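Local coordinates for genome polyprotein (Rhinovirus C, PDB 6KU8) that is a 3C cysteine protease that probably cleaves the viral polyprotein at many of its junctions, here caught with the inhibitor rupintrivir in its active site, at residues Thr66-Glu74 with Ser131-Leu139. Numbering follows the deposited sequence.
Sequences TDTNDTDTE and SGNPTCRLL. With AG7 (4-{2-(4-fluoro-benzyl)-6-methyl-5-[(5-methyl-isoxazole-3-carbonyl)-amino]-4-oxo-heptanoylamino}-5-(2-oxo-pyrrolidin-3-yl)-pentanoic acid ethyl ester), chain B.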
loop_
_atom_site.group_PDB
_atom_site.type_symbol
_atom_site.label_atom_id
_atom_site.label_comp_id
_atom_site.label_asym_id
_atom_site.label_seq_id
_atom_site.Cartn_x
_atom_site.Cartn_y
_atom_site.Cartn_z
ATOM N N THR A 66 -0.175 2.306 13.804
ATOM C CA THR A 66 -1.056 3.261 14.441
ATOM C C THR A 66 -0.259 4.546 14.634
ATOM O O THR A 66 0.973 4.523 14.630
ATOM C CB THR A 66 -1.561 2.652 15.763
ATOM O OG1 THR A 66 -2.988 2.624 15.776
ATOM C CG2 THR A 66 -1.015 3.383 16.968
ATOM N N ASP A 67 -0.950 5.678 14.771
ATOM C CA ASP A 67 -0.247 6.893 15.169
ATOM C C ASP A 67 -0.116 6.908 16.699
ATOM O O ASP A 67 -0.542 5.975 17.380
ATOM C CB ASP A 67 -0.945 8.134 14.602
ATOM C CG ASP A 67 -2.272 8.456 15.286
ATOM O OD1 ASP A 67 -2.749 7.687 16.139
ATOM O OD2 ASP A 67 -2.855 9.506 14.949
ATOM N N THR A 68 0.481 7.969 17.259
ATOM C CA THR A 68 0.692 7.993 18.710
ATOM C C THR A 68 -0.604 8.128 19.499
ATOM O O THR A 68 -0.558 8.136 20.732
ATOM C CB THR A 68 1.650 9.123 19.125
ATOM O OG1 THR A 68 1.027 10.394 18.921
ATOM C CG2 THR A 68 2.953 9.061 18.332
ATOM N N ASN A 69 -1.751 8.249 18.834
ATOM C CA ASN A 69 -3.042 8.199 19.504
ATOM C C ASN A 69 -3.791 6.918 19.174
ATOM O O ASN A 69 -5.015 6.862 19.314
ATOM C CB ASN A 69 -3.877 9.429 19.145
ATOM C CG ASN A 69 -3.365 10.688 19.819
ATOM O OD1 ASN A 69 -3.109 10.703 21.029
ATOM N ND2 ASN A 69 -3.188 11.745 19.037
ATOM N N ASP A 70 -3.071 5.885 18.736
ATOM C CA ASP A 70 -3.643 4.567 18.471
ATOM C C ASP A 70 -4.725 4.608 17.396
ATOM O O ASP A 70 -5.622 3.761 17.379
ATOM C CB ASP A 70 -4.188 3.930 19.755
ATOM C CG ASP A 70 -3.081 3.516 20.711
ATOM O OD1 ASP A 70 -1.906 3.505 20.281
ATOM O OD2 ASP A 70 -3.377 3.203 21.886
ATOM N N THR A 71 -4.642 5.576 16.480
ATOM C CA THR A 71 -5.522 5.613 15.318
ATOM C C THR A 71 -4.891 4.826 14.173
ATOM O O THR A 71 -3.709 5.001 13.870
ATOM C CB THR A 71 -5.789 7.054 14.879
ATOM O OG1 THR A 71 -6.356 7.791 15.975
ATOM C CG2 THR A 71 -6.748 7.089 13.684
ATOM N N ASP A 72 -5.687 3.967 13.541
ATOM C CA ASP A 72 -5.212 3.177 12.410
ATOM C C ASP A 72 -4.604 4.052 11.324
ATOM O O ASP A 72 -5.171 5.073 10.939
ATOM C CB ASP A 72 -6.369 2.383 11.817
ATOM C CG ASP A 72 -6.683 1.146 12.604
ATOM O OD1 ASP A 72 -5.724 0.460 13.004
ATOM O OD2 ASP A 72 -7.881 0.859 12.810
ATOM N N THR A 73 -3.444 3.638 10.820
ATOM C CA THR A 73 -2.934 4.192 9.573
ATOM C C THR A 73 -3.488 3.468 8.348
ATOM O O THR A 73 -3.300 3.952 7.227
ATOM C CB THR A 73 -1.402 4.120 9.521
ATOM O OG1 THR A 73 -1.000 2.742 9.446
ATOM C CG2 THR A 73 -0.777 4.777 10.738
ATOM N N GLU A 74 -4.137 2.319 8.529
ATOM C CA GLU A 74 -4.591 1.408 7.476
ATOM C C GLU A 74 -3.417 0.625 6.890
ATOM O O GLU A 74 -3.611 -0.142 5.925
ATOM C CB GLU A 74 -5.322 2.132 6.331
ATOM C CG GLU A 74 -6.774 1.750 6.101
ATOM C CD GLU A 74 -7.128 0.312 6.485
ATOM O OE1 GLU A 74 -7.445 0.078 7.661
ATOM O OE2 GLU A 74 -7.143 -0.571 5.610
ATOM N N SER A 131 -15.291 3.786 6.194
ATOM C CA SER A 131 -16.208 2.718 6.599
ATOM C C SER A 131 -16.361 2.665 8.119
ATOM O O SER A 131 -16.305 1.603 8.741
ATOM C CB SER A 131 -15.745 1.367 6.055
ATOM O OG SER A 131 -15.687 1.377 4.640
ATOM N N GLY A 132 -16.540 3.838 8.724
ATOM C CA GLY A 132 -16.736 3.939 10.154
ATOM C C GLY A 132 -15.482 3.878 11.000
ATOM O O GLY A 132 -15.573 4.081 12.222
ATOM N N ASN A 133 -14.312 3.630 10.409
ATOM C CA ASN A 133 -13.085 3.508 11.189
ATOM C C ASN A 133 -12.197 4.732 10.985
ATOM O O ASN A 133 -11.763 5.002 9.852
ATOM C CB ASN A 133 -12.333 2.233 10.812
ATOM C CG ASN A 133 -11.213 1.920 11.778
ATOM O OD1 ASN A 133 -11.416 1.936 12.984
ATOM N ND2 ASN A 133 -10.018 1.680 11.258
ATOM N N PRO A 134 -11.906 5.495 12.037
ATOM C CA PRO A 134 -10.967 6.619 11.900
ATOM C C PRO A 134 -9.611 6.154 11.377
ATOM O O PRO A 134 -9.034 5.179 11.866
ATOM C CB PRO A 134 -10.870 7.175 13.326
ATOM C CG PRO A 134 -12.132 6.716 14.011
ATOM C CD PRO A 134 -12.457 5.381 13.401
ATOM N N THR A 135 -9.107 6.861 10.371
ATOM C CA THR A 135 -7.864 6.494 9.705
ATOM C C THR A 135 -7.025 7.751 9.539
ATOM O O THR A 135 -7.506 8.738 8.978
ATOM C CB THR A 135 -8.146 5.841 8.341
ATOM O OG1 THR A 135 -9.098 4.774 8.500
ATOM C CG2 THR A 135 -6.868 5.287 7.735
ATOM N N CYS A 136 -5.782 7.729 10.022
ATOM C CA CYS A 136 -4.961 8.932 10.049
ATOM C C CYS A 136 -3.937 8.943 8.912
ATOM O O CYS A 136 -3.763 7.968 8.182
ATOM C CB CYS A 136 -4.246 9.050 11.402
ATOM S SG CYS A 136 -3.016 7.757 11.658
ATOM N N ARG A 137 -3.257 10.083 8.769
ATOM C CA ARG A 137 -2.096 10.205 7.884
ATOM C C ARG A 137 -2.417 9.812 6.444
ATOM O O ARG A 137 -1.594 9.207 5.751
ATOM C CB ARG A 137 -0.924 9.383 8.411
ATOM C CG ARG A 137 -0.473 9.786 9.830
ATOM C CD ARG A 137 0.696 8.944 10.313
ATOM N NE ARG A 137 1.187 9.403 11.609
ATOM C CZ ARG A 137 1.989 8.707 12.408
ATOM N NH1 ARG A 137 2.422 7.507 12.045
ATOM N NH2 ARG A 137 2.348 9.215 13.585
ATOM N N LEU A 138 -3.612 10.166 5.980
ATOM C CA LEU A 138 -4.012 9.878 4.608
ATOM C C LEU A 138 -3.526 10.966 3.662
ATOM O O LEU A 138 -3.490 12.146 4.024
ATOM C CB LEU A 138 -5.530 9.756 4.503
ATOM C CG LEU A 138 -6.095 8.483 5.127
ATOM C CD1 LEU A 138 -7.613 8.584 5.134
ATOM C CD2 LEU A 138 -5.607 7.263 4.343
ATOM N N LEU A 139 -3.142 10.553 2.452
ATOM C CA LEU A 139 -2.919 11.444 1.321
ATOM C C LEU A 139 -4.111 11.291 0.372
ATOM O O LEU A 139 -4.626 10.183 0.200
ATOM C CB LEU A 139 -1.603 11.105 0.605
ATOM C CG LEU A 139 -0.350 10.914 1.472
ATOM C CD1 LEU A 139 0.879 10.523 0.635
ATOM C CD2 LEU A 139 -0.100 12.170 2.288
HETATM C C01 AG7 B . -13.950 2.334 1.568
HETATM C C02 AG7 B . -13.668 0.990 2.218
HETATM O O03 AG7 B . -13.334 2.814 0.660
HETATM C C04 AG7 B . -12.275 0.432 1.959
HETATM C C05 AG7 B . -12.125 -0.640 3.025
HETATM C C06 AG7 B . -11.750 -0.014 4.378
HETATM C C07 AG7 B . -10.690 0.875 4.460
HETATM C C08 AG7 B . -10.350 1.443 5.677
HETATM C C09 AG7 B . -11.071 1.132 6.824
HETATM C C10 AG7 B . -12.135 0.244 6.747
HETATM C C11 AG7 B . -12.476 -0.328 5.527
HETATM N N12 AG7 B . -11.204 0.073 -0.407
HETATM C C13 AG7 B . -11.409 -0.429 -1.777
HETATM C C14 AG7 B . -11.097 0.768 -2.659
HETATM C C15 AG7 B . -12.269 1.818 -2.577
HETATM C C16 AG7 B . -12.091 2.871 -3.787
HETATM N N17 AG7 B . -13.289 3.153 -4.274
HETATM O O18 AG7 B . -11.057 3.314 -4.159
HETATM C C19 AG7 B . -10.664 -1.684 -2.251
HETATM C C20 AG7 B . -10.431 -2.658 -1.086
HETATM C C21 AG7 B . -11.582 -3.608 -1.328
HETATM O O22 AG7 B . -12.297 -4.159 -0.269
HETATM O O23 AG7 B . -11.875 -3.829 -2.452
HETATM C C47 AG7 B . -12.307 -0.092 0.525
HETATM O O48 AG7 B . -13.283 -0.640 0.138
HETATM C C50 AG7 B . -13.346 -4.959 -0.722
HETATM C C53 AG7 B . -13.844 -5.804 0.450
HETATM C C57 AG7 B . -15.144 2.994 2.232
HETATM N N58 AG7 B . -15.267 4.322 1.768
HETATM C C59 AG7 B . -15.742 5.304 2.681
HETATM O O60 AG7 B . -16.040 5.135 3.821
HETATM C C78 AG7 B . -16.441 2.275 1.858
HETATM C C81 AG7 B . -17.654 2.764 2.659
HETATM F F1 AG7 B . -10.731 1.704 8.021
HETATM C C82 AG7 B . -16.693 2.443 0.356
HETATM C C83 AG7 B . -14.343 2.366 -3.514
HETATM C C84 AG7 B . -13.480 1.262 -2.744
HETATM C C1 AG7 B . -15.836 6.598 1.966
HETATM O O HOH W 1 -8.525 3.995 14.152
HETATM O O HOH W 2 -2.072 6.380 6.737
HETATM O O HOH W 3 -8.835 2.289 8.906
#
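Segment 131-139 holds Asp-72 by two hydrogen bonds, one to its backbone and one to its side chain: its carbonyl O accepts the backbone N of Cys-136, N to O 2.9 Å, and its carboxylate OD2 takes ND2 of Asn-133 at 2.8 Å. The second bond lies almost in the amide plane but reaches OD2 on its anti side, the carboxylate and amide planes lying 56° apart. With CG anti to the backbone N (chi1 -168°), the Asn-133 amide is carried toward Asp-72. A water bridges Asp-72 N and Pro-134 O beside this pair. Next to it, Thr-71 CG2 rests on Pro-134 O (3.5 Å), and Cys-136 SG packs against Asp-67 CB (3.6 Å) and Thr-73 CG2. Asp-67 CB also lies over one face of the Arg-137 guanidinium, toward its rim; Arg-137 NH1 hydrogen-bonds to Tyr-181 OH. Asp-67 OD1 accepts the backbone N-H groups of Asn-69, making an Asx turn, and Thr-71, from opposite faces of its carboxylate at the type I turn 67-70. Toward the inhibitor, Glu-74 CB meets Thr-135 CG2 at 3.8 Å, while a second water joins Glu-74 OE1, Asn-133 ND2 and Thr-135 OG1. The fluorophenyl group lies against this cluster, its F1 3.3 Å from Asn-133 CB; Ser-131 N hydrogen-bonds to the inhibitor's O60. Glu-74 OE2 hydrogen-bonds to His-43 ND1, consistent with the Cys-His-Glu triad of picornaviral 3C proteases, set in the cleft between the two beta domains of a chymotrypsin-like fold.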